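Side-chain contacts in uracil-DNA glycosylase (Nitratifractor salsuginis, PDB 5X3G), which is a monomeric alpha/beta protein of the uracil-DNA glycosylase family, with a four-stranded parallel sheet packed between helices: residues N21-D24 and E25-P29; P33-M36 and T37-D40; S64-P68 and N69-Y73; G128-P132 and R133-Q137; E244-P248 and M249-L253. All coordinates share one frame; numbering follows the deposited sequence.

All five contacts are local, made where the chain turns at or between helices and strands. Interactions 1 and 2 follow each other on helix 28-35, at its start and its end. Interaction 3 touches interaction 1 through an indole hydrogen bond and a salt bridge, and interaction 5 through Tyr73, which packs on Leu245 and Met249. Interactions 1, 2, 3 and 5 are partly buried, whereas interaction 4 is a surface contact, its centre about 41 Å from that of interaction 1, on the opposite side of the chain's centre. Carboxylates gripping backbone N-H groups dominate interactions 1, 3 and 4. Interaction 2 relies on a threonine hydroxyl, and interaction 5 is mainly apolar, with Phe246 and Met249 buried.

Interaction 1. Residues N21-D24 and E25-P29; sequences NGVD and EEWEP
Val23 and Trp27 approach at about a right angle, the CG1 methyl of Val23 lying 3.4 Å from CD1 on the pyrrole part of the indole. That branch stands anti to the backbone N (chi1 -173°), which carries it beside the carbonyl carbon, where it meets the indole. The carbonyl O of Asp24 sits at the edge of the same ring, near its plane, and accepts Trp27 N at 3.0 Å from above the carbonyl plane. Asp24 itself turns its carboxylate over the start of the 3-10 segment 25-27. Its OD2 takes Glu26 N in a nearly straight bond of 2.8 Å (165°), the N-H meeting the anti side of the oxygen from somewhat out of the carboxylate plane; this closes an Asx turn. The extended chain of Glu26 passes the same oxygen, with CG 3.1 Å from OD2 of Asp24. A water accepts from Glu25 N and bonds weakly to Asp24 OD1. The indole NE1 donates to Leu66 O, and Phe63 meets the ring edge-to-face. With OD2 of Asp24 only 4.4 Å from OE2 of Glu26, the two acids would be expected to repel. Arg67, in a salt bridge with Asp24 OD1 and a long, weak ion pair with Glu26, probably offsets that repulsion and favours the charged form of Asp24.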
loop_
_atom_site.group_PDB
_atom_site.type_symbol
_atom_site.label_atom_id
_atom_site.label_comp_id
_atom_site.label_asym_id
_atom_site.label_seq_id
_atom_site.Cartn_x
_atom_site.Cartn_y
_atom_site.Cartn_z
ATOM N N ASN A 21 16.146 5.300 -1.651
ATOM C CA ASN A 21 14.895 4.923 -1.009
ATOM C C ASN A 21 15.104 4.132 0.277
ATOM O O ASN A 21 14.123 3.836 0.968
ATOM C CB ASN A 21 14.033 4.111 -1.981
ATOM C CG ASN A 21 13.403 4.970 -3.059
ATOM O OD1 ASN A 21 12.228 5.325 -2.976
ATOM N ND2 ASN A 21 14.184 5.314 -4.076
ATOM N N GLY A 22 16.345 3.790 0.617
ATOM C CA GLY A 22 16.606 3.019 1.817
ATOM C C GLY A 22 16.244 1.556 1.709
ATOM O O GLY A 22 15.870 0.941 2.712
ATOM N N VAL A 23 16.343 0.980 0.520
ATOM C CA VAL A 23 16.011 -0.421 0.299
ATOM C C VAL A 23 17.264 -1.254 0.521
ATOM O O VAL A 23 18.368 -0.857 0.132
ATOM C CB VAL A 23 15.437 -0.627 -1.116
ATOM C CG1 VAL A 23 14.925 -2.046 -1.284
ATOM C CG2 VAL A 23 14.340 0.392 -1.411
ATOM N N ASP A 24 17.103 -2.411 1.157
ATOM C CA ASP A 24 18.238 -3.286 1.418
ATOM C C ASP A 24 18.683 -3.983 0.135
ATOM O O ASP A 24 17.889 -4.201 -0.784
ATOM C CB ASP A 24 17.870 -4.322 2.480
ATOM C CG ASP A 24 19.053 -5.158 2.911
ATOM O OD1 ASP A 24 19.774 -4.742 3.842
ATOM O OD2 ASP A 24 19.268 -6.230 2.314
ATOM N N GLU A 25 19.975 -4.342 0.077
ATOM C CA GLU A 25 20.498 -4.962 -1.139
ATOM C C GLU A 25 19.902 -6.344 -1.377
ATOM O O GLU A 25 19.923 -6.835 -2.513
ATOM C CB GLU A 25 22.024 -5.063 -1.100
ATOM C CG GLU A 25 22.631 -5.429 0.238
ATOM C CD GLU A 25 24.142 -5.260 0.240
ATOM O OE1 GLU A 25 24.795 -5.726 1.198
ATOM O OE2 GLU A 25 24.673 -4.670 -0.725
ATOM N N GLU A 26 19.369 -6.989 -0.331
ATOM C CA GLU A 26 18.663 -8.254 -0.520
ATOM C C GLU A 26 17.540 -8.146 -1.540
ATOM O O GLU A 26 17.131 -9.165 -2.107
ATOM C CB GLU A 26 18.063 -8.761 0.791
ATOM C CG GLU A 26 19.042 -9.272 1.821
ATOM C CD GLU A 26 18.326 -9.903 2.998
ATOM O OE1 GLU A 26 17.084 -10.035 2.934
ATOM O OE2 GLU A 26 18.998 -10.267 3.984
ATOM N N TRP A 27 17.019 -6.942 -1.769
ATOM C CA TRP A 27 15.939 -6.749 -2.724
ATOM C C TRP A 27 16.407 -6.753 -4.172
ATOM O O TRP A 27 15.563 -6.824 -5.071
ATOM C CB TRP A 27 15.210 -5.441 -2.423
ATOM C CG TRP A 27 14.146 -5.607 -1.400
ATOM C CD1 TRP A 27 14.172 -5.182 -0.104
ATOM C CD2 TRP A 27 12.897 -6.277 -1.579
ATOM N NE1 TRP A 27 13.006 -5.536 0.531
ATOM C CE2 TRP A 27 12.207 -6.211 -0.354
ATOM C CE3 TRP A 27 12.293 -6.923 -2.661
ATOM C CZ2 TRP A 27 10.942 -6.763 -0.180
ATOM C CZ3 TRP A 27 11.040 -7.473 -2.488
ATOM C CH2 TRP A 27 10.378 -7.390 -1.257
ATOM N N GLU A 28 17.715 -6.696 -4.419
ATOM C CA GLU A 28 18.198 -6.612 -5.796
ATOM C C GLU A 28 17.795 -7.789 -6.683
ATOM O O GLU A 28 17.433 -7.540 -7.848
ATOM C CB GLU A 28 19.722 -6.432 -5.799
ATOM C CG GLU A 28 20.159 -5.016 -5.461
ATOM C CD GLU A 28 21.627 -4.768 -5.740
ATOM O OE1 GLU A 28 22.237 -5.565 -6.485
ATOM O OE2 GLU A 28 22.169 -3.770 -5.223
ATOM N N PRO A 29 17.834 -9.053 -6.239
ATOM C CA PRO A 29 17.445 -10.146 -7.152
ATOM C C PRO A 29 16.020 -10.042 -7.666
ATOM O O PRO A 29 15.744 -10.484 -8.789
ATOM C CB PRO A 29 17.638 -11.404 -6.293
ATOM C CG PRO A 29 18.650 -11.017 -5.288
ATOM C CD PRO A 29 18.366 -9.582 -4.970
HETATM O O HOH W 1 21.833 -2.606 2.172
#

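Interaction 2. Residues P33-M36 and T37-D40; sequences PALM and TLED
Leu35 to Leu38 form a type I beta turn that takes the chain off the end of helix 28-35, closed by Leu38 N donating to Leu35 O at 3.1 Å. One residue earlier, Thr37 N reaches Ala34 O at 2.9 Å, so two successive carbonyls of the last helical turn are used. The side chain of Thr37 folds back onto the same acceptor. With OG1 placed between its own backbone N and carbonyl carbon (chi1 67°), the hydroxyl donates to Ala34 O over a short 2.5 Å, nearly end-on to the carbonyl, whereas the N-H comes from above the carbonyl plane. CG2 of Thr37 rests against the backbone, 3.4 Å from Pro33 O. On the inner side Leu35 and Leu38 lie side by side and point the same way, CD2 of Leu35 and CD1 of Leu38 being 3.9 Å apart. Leu35 also packs on Leu14 and Leu18 of helix 11-20 and on Phe189 of helix 179-196. Beyond the turn, Glu39 caps the next helix through Tyr42 N. Two donors from one residue thus grip Ala34 O, which fixes the rotation of the threonine and satisfies a carbonyl at the end of the helix.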
loop_
_atom_site.group_PDB
_atom_site.type_symbol
_atom_site.label_atom_id
_atom_site.label_comp_id
_atom_site.label_asym_id
_atom_site.label_seq_id
_atom_site.Cartn_x
_atom_site.Cartn_y
_atom_site.Cartn_z
ATOM N N PRO A 33 15.620 -6.778 -11.689
ATOM C CA PRO A 33 14.950 -7.264 -12.911
ATOM C C PRO A 33 13.632 -6.564 -13.189
ATOM O O PRO A 33 13.417 -6.070 -14.305
ATOM C CB PRO A 33 14.761 -8.759 -12.625
ATOM C CG PRO A 33 15.876 -9.099 -11.724
ATOM C CD PRO A 33 16.046 -7.902 -10.832
ATOM N N ALA A 34 12.748 -6.496 -12.189
ATOM C CA ALA A 34 11.461 -5.828 -12.361
ATOM C C ALA A 34 11.638 -4.421 -12.921
ATOM O O ALA A 34 11.083 -4.083 -13.974
ATOM C CB ALA A 34 10.717 -5.792 -11.025
ATOM N N LEU A 35 12.442 -3.599 -12.241
ATOM C CA LEU A 35 12.679 -2.235 -12.700
ATOM C C LEU A 35 13.280 -2.201 -14.098
ATOM O O LEU A 35 13.017 -1.262 -14.861
ATOM C CB LEU A 35 13.589 -1.500 -11.720
ATOM C CG LEU A 35 12.939 -1.096 -10.400
ATOM C CD1 LEU A 35 13.981 -0.583 -9.414
ATOM C CD2 LEU A 35 11.864 -0.048 -10.659
HETATM N N MSE A 36 14.074 -3.205 -14.460
HETATM C CA MSE A 36 14.717 -3.198 -15.767
HETATM C C MSE A 36 13.736 -3.502 -16.897
HETATM O O MSE A 36 14.114 -3.481 -18.069
HETATM C CB MSE A 36 15.882 -4.188 -15.801
HETATM C CG MSE A 36 17.128 -3.686 -15.085
HETATM SE SE MSE A 36 18.669 -4.862 -15.282
HETATM C CE MSE A 36 18.190 -6.259 -14.015
ATOM N N THR A 37 12.476 -3.780 -16.548
ATOM C CA THR A 37 11.451 -3.939 -17.573
ATOM C C THR A 37 10.884 -2.604 -18.040
ATOM O O THR A 37 10.222 -2.557 -19.082
ATOM C CB THR A 37 10.320 -4.837 -17.063
ATOM O OG1 THR A 37 9.622 -4.177 -16.002
ATOM C CG2 THR A 37 10.880 -6.162 -16.549
ATOM N N LEU A 38 11.130 -1.525 -17.301
ATOM C CA LEU A 38 10.713 -0.204 -17.746
ATOM C C LEU A 38 11.561 0.250 -18.927
ATOM O O LEU A 38 12.771 0.014 -18.982
ATOM C CB LEU A 38 10.820 0.809 -16.603
ATOM C CG LEU A 38 9.975 0.531 -15.356
ATOM C CD1 LEU A 38 10.568 1.209 -14.129
ATOM C CD2 LEU A 38 8.537 0.974 -15.577
ATOM N N GLU A 39 10.908 0.905 -19.881
ATOM C CA GLU A 39 11.543 1.358 -21.112
ATOM C C GLU A 39 12.598 2.402 -20.762
ATOM O O GLU A 39 12.412 3.183 -19.823
ATOM C CB GLU A 39 10.484 1.912 -22.072
ATOM C CG GLU A 39 10.955 2.239 -23.480
ATOM C CD GLU A 39 11.606 3.595 -23.579
ATOM O OE1 GLU A 39 11.319 4.446 -22.713
ATOM O OE2 GLU A 39 12.396 3.813 -24.522
ATOM N N ASP A 40 13.709 2.399 -21.508
ATOM C CA ASP A 40 14.892 3.160 -21.105
ATOM C C ASP A 40 14.593 4.646 -20.942
ATOM O O ASP A 40 15.028 5.268 -19.963
ATOM C CB ASP A 40 16.020 2.949 -22.116
ATOM C CG ASP A 40 16.831 1.701 -21.834
ATOM O OD1 ASP A 40 17.695 1.745 -20.931
ATOM O OD2 ASP A 40 16.606 0.674 -22.508
#

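Interaction 3. Residues S64-P68 and N69-Y73; sequences STLRP and NEVRY
The extended side chain of Glu70 runs alongside that of Arg67 and ends at the arginine's backbone N. CB touches the carbonyl O of Arg67 and, in another direction, the CD2 methyl of Leu66, 3.9 Å away. CG passes 3.7 Å from Arg67 O, and CD comes up beside CB of Arg67. The tip, OE1, accepts Arg67 N at 2.7 Å in a nearly straight bond (167°), met on its anti side and 31° out of the carboxylate plane. In return Glu70 N donates to Arg67 O at 2.8 Å, so backbone and side chain bind the arginine residue at both its N-H and its carbonyl. This 3-10 turn delivers the chain to strand 73-77, an inner strand of the parallel sheet. Val71 N makes a weak bond to Pro68 O, and a water donates to both Pro68 O and Val71 O. CG2 of Val71 lies 4.3 Å from CD1 of Leu66, while Val71 also packs on Leu165 of the adjacent strand.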
loop_
_atom_site.group_PDB
_atom_site.type_symbol
_atom_site.label_atom_id
_atom_site.label_comp_id
_atom_site.label_asym_id
_atom_site.label_seq_id
_atom_site.Cartn_x
_atom_site.Cartn_y
_atom_site.Cartn_z
ATOM N N SER A 64 11.335 -0.411 1.840
ATOM C CA SER A 64 12.406 0.173 2.638
ATOM C C SER A 64 12.542 -0.443 4.024
ATOM O O SER A 64 13.477 -0.084 4.751
ATOM C CB SER A 64 12.194 1.683 2.770
ATOM O OG SER A 64 10.974 1.973 3.428
ATOM N N THR A 65 11.646 -1.346 4.415
ATOM C CA THR A 65 11.751 -1.988 5.719
ATOM C C THR A 65 11.678 -3.502 5.572
ATOM O O THR A 65 12.563 -4.223 6.048
ATOM C CB THR A 65 10.652 -1.494 6.658
ATOM O OG1 THR A 65 10.674 -0.064 6.710
ATOM C CG2 THR A 65 10.867 -2.048 8.059
ATOM N N LEU A 66 10.626 -3.986 4.918
ATOM C CA LEU A 66 10.488 -5.413 4.666
ATOM C C LEU A 66 11.645 -5.928 3.820
ATOM O O LEU A 66 12.110 -5.259 2.894
ATOM C CB LEU A 66 9.164 -5.703 3.957
ATOM C CG LEU A 66 7.853 -5.586 4.735
ATOM C CD1 LEU A 66 6.677 -5.704 3.782
ATOM C CD2 LEU A 66 7.777 -6.653 5.813
ATOM N N ARG A 67 12.109 -7.110 4.152
ATOM C CA ARG A 67 12.985 -7.924 3.331
ATOM C C ARG A 67 12.153 -8.974 2.603
ATOM O O ARG A 67 11.065 -9.328 3.067
ATOM C CB ARG A 67 14.060 -8.596 4.191
ATOM C CG ARG A 67 14.753 -7.613 5.121
ATOM C CD ARG A 67 15.595 -6.617 4.337
ATOM N NE ARG A 67 16.975 -6.549 4.809
ATOM C CZ ARG A 67 17.410 -5.649 5.687
ATOM N NH1 ARG A 67 16.571 -4.745 6.177
ATOM N NH2 ARG A 67 18.680 -5.643 6.067
ATOM N N PRO A 68 12.618 -9.471 1.450
ATOM C CA PRO A 68 11.754 -10.332 0.620
ATOM C C PRO A 68 11.112 -11.502 1.355
ATOM O O PRO A 68 9.950 -11.825 1.075
ATOM C CB PRO A 68 12.712 -10.809 -0.478
ATOM C CG PRO A 68 13.693 -9.702 -0.611
ATOM C CD PRO A 68 13.896 -9.168 0.781
ATOM N N ASN A 69 11.816 -12.139 2.291
ATOM C CA ASN A 69 11.261 -13.304 2.972
ATOM C C ASN A 69 10.318 -12.939 4.111
ATOM O O ASN A 69 9.756 -13.842 4.736
ATOM C CB ASN A 69 12.382 -14.204 3.501
ATOM C CG ASN A 69 13.052 -13.643 4.740
ATOM O OD1 ASN A 69 13.168 -12.429 4.903
ATOM N ND2 ASN A 69 13.494 -14.529 5.626
ATOM N N GLU A 70 10.137 -11.652 4.402
ATOM C CA GLU A 70 9.174 -11.209 5.400
ATOM C C GLU A 70 7.833 -10.828 4.790
ATOM O O GLU A 70 6.886 -10.545 5.530
ATOM C CB GLU A 70 9.742 -10.026 6.191
ATOM C CG GLU A 70 11.165 -10.237 6.680
ATOM C CD GLU A 70 11.742 -9.001 7.335
ATOM O OE1 GLU A 70 11.654 -7.913 6.729
ATOM O OE2 GLU A 70 12.279 -9.115 8.456
ATOM N N VAL A 71 7.728 -10.820 3.462
ATOM C CA VAL A 71 6.476 -10.485 2.790
ATOM C C VAL A 71 5.523 -11.668 2.932
ATOM O O VAL A 71 5.760 -12.741 2.372
ATOM C CB VAL A 71 6.703 -10.130 1.317
ATOM C CG1 VAL A 71 5.376 -9.802 0.639
ATOM C CG2 VAL A 71 7.669 -8.963 1.197
ATOM N N ARG A 72 4.447 -11.475 3.687
ATOM C CA ARG A 72 3.376 -12.457 3.788
ATOM C C ARG A 72 2.169 -12.095 2.938
ATOM O O ARG A 72 1.422 -12.989 2.525
ATOM C CB ARG A 72 2.931 -12.608 5.247
ATOM C CG ARG A 72 4.082 -12.773 6.223
ATOM C CD ARG A 72 3.586 -12.786 7.658
ATOM N NE ARG A 72 2.369 -13.580 7.819
ATOM C CZ ARG A 72 1.488 -13.403 8.799
ATOM N NH1 ARG A 72 1.686 -12.457 9.707
ATOM N NH2 ARG A 72 0.410 -14.171 8.872
ATOM N N TYR A 73 1.968 -10.807 2.672
ATOM C CA TYR A 73 0.859 -10.321 1.871
ATOM C C TYR A 73 1.359 -9.219 0.952
ATOM O O TYR A 73 2.330 -8.523 1.261
ATOM C CB TYR A 73 -0.281 -9.764 2.733
ATOM C CG TYR A 73 -0.927 -10.753 3.677
ATOM C CD1 TYR A 73 -1.998 -11.540 3.269
ATOM C CD2 TYR A 73 -0.477 -10.887 4.982
ATOM C CE1 TYR A 73 -2.594 -12.440 4.134
ATOM C CE2 TYR A 73 -1.065 -11.782 5.853
ATOM C CZ TYR A 73 -2.121 -12.554 5.427
ATOM O OH TYR A 73 -2.708 -13.445 6.296
HETATM O O HOH W 2 8.157 -13.945 1.985
#

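Interaction 4. Residues G128-P132 and R133-Q137; sequences GSLDP and RDTSQ
Leu130 laps over Thr135 at about a right angle, its CD1 meeting CG2 of the threonine at 3.9 Å while CD2 lies near Asp134 O. Both residues also touch helix 114-126, Leu130 on Leu124 and Thr135 on Val125. The intervening residues, Asp131 to Asp134, make a type I beta turn between that helix and helix 137-141, closed by Asp134 N to Asp131 O at 3.1 Å. A chi1 of -173° sets the Asp131 carboxylate beside its own carbonyl carbon, and the anti lone pair of OD1 takes Arg133 N at 2.7 Å. CB and CG of Arg133 both lie 3.2 Å from Asp131 OD1. The guanidinium and carboxylate planes are 21° apart, with Asp131 OD2 at the guanidinium edge, yet the salt bridge from Arg133 NE to Asp131 OD1 is long, at 3.7 Å. A water accepts from Asp131 N and donates to Asp134 O. Asp134 OD1 forms an Asx turn with Ser136 N and receives Ser136 OG at 2.5 Å, the serine being the N-cap of the next helix.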
loop_
_atom_site.group_PDB
_atom_site.type_symbol
_atom_site.label_atom_id
_atom_site.label_comp_id
_atom_site.label_asym_id
_atom_site.label_seq_id
_atom_site.Cartn_x
_atom_site.Cartn_y
_atom_site.Cartn_z
ATOM N N GLY A 128 -12.842 -5.889 18.482
ATOM C CA GLY A 128 -13.710 -5.907 19.642
ATOM C C GLY A 128 -13.758 -4.626 20.442
ATOM O O GLY A 128 -14.086 -4.670 21.633
ATOM N N SER A 129 -13.432 -3.486 19.835
ATOM C CA SER A 129 -13.544 -2.201 20.513
ATOM C C SER A 129 -14.913 -1.568 20.289
ATOM O O SER A 129 -15.531 -1.063 21.231
ATOM C CB SER A 129 -12.439 -1.252 20.038
ATOM O OG SER A 129 -11.162 -1.701 20.463
ATOM N N LEU A 130 -15.398 -1.591 19.052
ATOM C CA LEU A 130 -16.680 -1.008 18.693
ATOM C C LEU A 130 -17.713 -2.102 18.476
ATOM O O LEU A 130 -17.386 -3.193 17.997
ATOM C CB LEU A 130 -16.575 -0.171 17.413
ATOM C CG LEU A 130 -15.841 1.167 17.409
ATOM C CD1 LEU A 130 -15.746 1.696 15.980
ATOM C CD2 LEU A 130 -16.558 2.162 18.299
ATOM N N ASP A 131 -18.955 -1.802 18.824
ATOM C CA ASP A 131 -20.062 -2.600 18.329
ATOM C C ASP A 131 -20.160 -2.394 16.820
ATOM O O ASP A 131 -20.097 -1.248 16.354
ATOM C CB ASP A 131 -21.367 -2.196 19.017
ATOM C CG ASP A 131 -22.531 -3.109 18.664
ATOM O OD1 ASP A 131 -22.810 -3.306 17.465
ATOM O OD2 ASP A 131 -23.174 -3.634 19.597
ATOM N N PRO A 132 -20.288 -3.461 16.029
ATOM C CA PRO A 132 -20.401 -3.280 14.572
ATOM C C PRO A 132 -21.590 -2.430 14.153
ATOM O O PRO A 132 -21.576 -1.873 13.049
ATOM C CB PRO A 132 -20.523 -4.718 14.046
ATOM C CG PRO A 132 -20.928 -5.542 15.241
ATOM C CD PRO A 132 -20.281 -4.881 16.413
ATOM N N ARG A 133 -22.608 -2.299 15.005
ATOM C CA ARG A 133 -23.795 -1.524 14.666
ATOM C C ARG A 133 -23.598 -0.028 14.858
ATOM O O ARG A 133 -24.339 0.762 14.262
ATOM C CB ARG A 133 -24.972 -1.986 15.521
ATOM C CG ARG A 133 -25.262 -3.471 15.439
ATOM C CD ARG A 133 -26.591 -3.778 16.091
ATOM N NE ARG A 133 -26.401 -4.210 17.473
ATOM C CZ ARG A 133 -27.277 -4.933 18.160
ATOM N NH1 ARG A 133 -28.414 -5.312 17.595
ATOM N NH2 ARG A 133 -27.015 -5.276 19.414
ATOM N N ASP A 134 -22.634 0.380 15.682
ATOM C CA ASP A 134 -22.413 1.788 16.007
ATOM C C ASP A 134 -20.925 2.088 15.858
ATOM O O ASP A 134 -20.136 1.830 16.771
ATOM C CB ASP A 134 -22.910 2.110 17.414
ATOM C CG ASP A 134 -22.792 3.585 17.754
ATOM O OD1 ASP A 134 -22.552 4.395 16.835
ATOM O OD2 ASP A 134 -22.951 3.938 18.942
ATOM N N THR A 135 -20.549 2.626 14.698
ATOM C CA THR A 135 -19.202 3.121 14.452
ATOM C C THR A 135 -19.186 4.643 14.354
ATOM O O THR A 135 -18.404 5.220 13.596
ATOM C CB THR A 135 -18.616 2.492 13.188
ATOM O OG1 THR A 135 -19.421 2.840 12.054
ATOM C CG2 THR A 135 -18.572 0.974 13.320
ATOM N N SER A 136 -20.054 5.299 15.119
ATOM C CA SER A 136 -20.195 6.744 15.075
ATOM C C SER A 136 -18.997 7.427 15.728
ATOM O O SER A 136 -18.226 6.821 16.477
ATOM C CB SER A 136 -21.485 7.173 15.775
ATOM O OG SER A 136 -21.523 6.676 17.103
ATOM N N GLN A 137 -18.855 8.724 15.435
ATOM C CA GLN A 137 -17.812 9.524 16.070
ATOM C C GLN A 137 -17.977 9.572 17.583
ATOM O O GLN A 137 -16.988 9.724 18.309
ATOM C CB GLN A 137 -17.818 10.942 15.499
ATOM C CG GLN A 137 -17.318 11.059 14.069
ATOM C CD GLN A 137 -15.810 11.183 13.991
ATOM O OE1 GLN A 137 -15.086 10.198 14.124
ATOM N NE2 GLN A 137 -15.327 12.402 13.779
HETATM O O HOH W 3 -19.981 0.867 19.061
#

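Interaction 5. Residues E244-P248 and M249-L253; sequences ELFGP and MDLLL
Phe246 and Met249, the latter a selenomethionine, form the apolar centre, their side chains crossing at a slant. CE of Met249 ends 3.7 Å from CD1 of Phe246, and SE stands beside the ring edge, 5.2 Å from the ring centroid of Phe246 and 76° off its normal. The chain of Met249 is extended beyond CG (chi3 -158°), which carries CE back along the helix to within 4.1 Å of Leu245 CD1. CD1 of Leu251, two residues after Met249, also approaches Phe246 CD1, at 4.1 Å. Further out, CD2 of Leu245 lies over one face of the phenyl ring, toward its rim, and Phe119 meets the ring edge-to-face. The 3-10 turn is held by Met249 N to Phe246 O at 2.9 Å and Asp250 N to Gly247 O at 3.0 Å. Phe246 O has a second donor, a water that in turn accepts from Leu251 N; another water spans Pro248 O and Met249 O. At the polar edge the carboxylate of Asp250 points off to a salt bridge with Arg127. A type I turn from Asp250 to Leu253 follows. The selenium beside the Phe246 ring makes a Met-aromatic contact in the 3-10 turn that follows helix 240-246, where the last helix of this alpha/beta fold packs against strand 225-228 of the parallel sheet.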
loop_
_atom_site.group_PDB
_atom_site.type_symbol
_atom_site.label_atom_id
_atom_site.label_comp_id
_atom_site.label_asym_id
_atom_site.label_seq_id
_atom_site.Cartn_x
_atom_site.Cartn_y
_atom_site.Cartn_z
ATOM N N GLU A 244 -12.027 -11.179 9.193
ATOM C CA GLU A 244 -11.211 -12.376 9.327
ATOM C C GLU A 244 -9.827 -12.198 8.716
ATOM O O GLU A 244 -8.855 -12.767 9.227
ATOM C CB GLU A 244 -11.918 -13.579 8.703
ATOM C CG GLU A 244 -11.154 -14.881 8.893
ATOM C CD GLU A 244 -11.956 -16.105 8.505
ATOM O OE1 GLU A 244 -13.130 -15.950 8.113
ATOM O OE2 GLU A 244 -11.408 -17.225 8.593
ATOM N N LEU A 245 -9.704 -11.414 7.644
ATOM C CA LEU A 245 -8.377 -11.210 7.069
ATOM C C LEU A 245 -7.521 -10.292 7.940
ATOM O O LEU A 245 -6.384 -10.634 8.283
ATOM C CB LEU A 245 -8.490 -10.646 5.652
ATOM C CG LEU A 245 -7.155 -10.238 5.022
ATOM C CD1 LEU A 245 -6.197 -11.416 4.978
ATOM C CD2 LEU A 245 -7.371 -9.683 3.627
ATOM N N PHE A 246 -8.053 -9.131 8.317
ATOM C CA PHE A 246 -7.261 -8.114 8.997
ATOM C C PHE A 246 -7.309 -8.218 10.513
ATOM O O PHE A 246 -6.427 -7.673 11.182
ATOM C CB PHE A 246 -7.726 -6.720 8.573
ATOM C CG PHE A 246 -7.503 -6.433 7.122
ATOM C CD1 PHE A 246 -6.221 -6.256 6.626
ATOM C CD2 PHE A 246 -8.572 -6.352 6.249
ATOM C CE1 PHE A 246 -6.014 -5.999 5.285
ATOM C CE2 PHE A 246 -8.368 -6.091 4.911
ATOM C CZ PHE A 246 -7.090 -5.919 4.426
ATOM N N GLY A 247 -8.320 -8.883 11.061
ATOM C CA GLY A 247 -8.444 -9.079 12.488
ATOM C C GLY A 247 -7.177 -9.575 13.161
ATOM O O GLY A 247 -6.690 -8.968 14.118
ATOM N N PRO A 248 -6.615 -10.689 12.676
ATOM C CA PRO A 248 -5.385 -11.217 13.294
ATOM C C PRO A 248 -4.206 -10.268 13.240
ATOM O O PRO A 248 -3.227 -10.478 13.967
ATOM C CB PRO A 248 -5.108 -12.490 12.485
ATOM C CG PRO A 248 -6.442 -12.904 11.987
ATOM C CD PRO A 248 -7.159 -11.626 11.677
HETATM N N MSE A 249 -4.264 -9.233 12.414
HETATM C CA MSE A 249 -3.156 -8.305 12.295
HETATM C C MSE A 249 -3.158 -7.271 13.408
HETATM O O MSE A 249 -2.109 -6.718 13.744
HETATM C CB MSE A 249 -3.202 -7.616 10.939
HETATM C CG MSE A 249 -3.165 -8.568 9.770
HETATM SE SE MSE A 249 -2.855 -7.555 8.131
HETATM C CE MSE A 249 -3.547 -8.810 6.815
ATOM N N ASP A 250 -4.341 -7.046 13.974
ATOM C CA ASP A 250 -4.601 -6.005 14.970
ATOM C C ASP A 250 -3.797 -4.745 14.656
ATOM O O ASP A 250 -2.956 -4.291 15.433
ATOM C CB ASP A 250 -4.311 -6.502 16.387
ATOM C CG ASP A 250 -5.057 -5.704 17.446
ATOM O OD1 ASP A 250 -5.680 -4.676 17.099
ATOM O OD2 ASP A 250 -5.019 -6.103 18.629
ATOM N N LEU A 251 -4.086 -4.185 13.479
ATOM C CA LEU A 251 -3.282 -3.103 12.923
ATOM C C LEU A 251 -3.349 -1.822 13.744
ATOM O O LEU A 251 -2.467 -0.967 13.600
ATOM C CB LEU A 251 -3.725 -2.826 11.487
ATOM C CG LEU A 251 -3.461 -3.984 10.520
ATOM C CD1 LEU A 251 -4.286 -3.838 9.253
ATOM C CD2 LEU A 251 -1.976 -4.067 10.191
ATOM N N LEU A 252 -4.359 -1.664 14.595
ATOM C CA LEU A 252 -4.494 -0.459 15.401
ATOM C C LEU A 252 -3.884 -0.597 16.789
ATOM O O LEU A 252 -3.904 0.369 17.553
ATOM C CB LEU A 252 -5.968 -0.061 15.516
ATOM C CG LEU A 252 -6.671 0.277 14.198
ATOM C CD1 LEU A 252 -8.079 0.744 14.456
ATOM C CD2 LEU A 252 -5.902 1.328 13.413
ATOM N N LEU A 253 -3.336 -1.759 17.129
ATOM C CA LEU A 253 -2.674 -1.935 18.415
ATOM C C LEU A 253 -1.290 -1.301 18.374
ATOM O O LEU A 253 -0.497 -1.580 17.468
ATOM C CB LEU A 253 -2.568 -3.421 18.761
ATOM C CG LEU A 253 -1.823 -3.784 20.047
ATOM C CD1 LEU A 253 -2.653 -3.440 21.275
ATOM C CD2 LEU A 253 -1.429 -5.258 20.045
HETATM O O HOH W 4 -6.399 -5.078 12.165
HETATM O O HOH W 5 -1.287 -8.704 15.624
#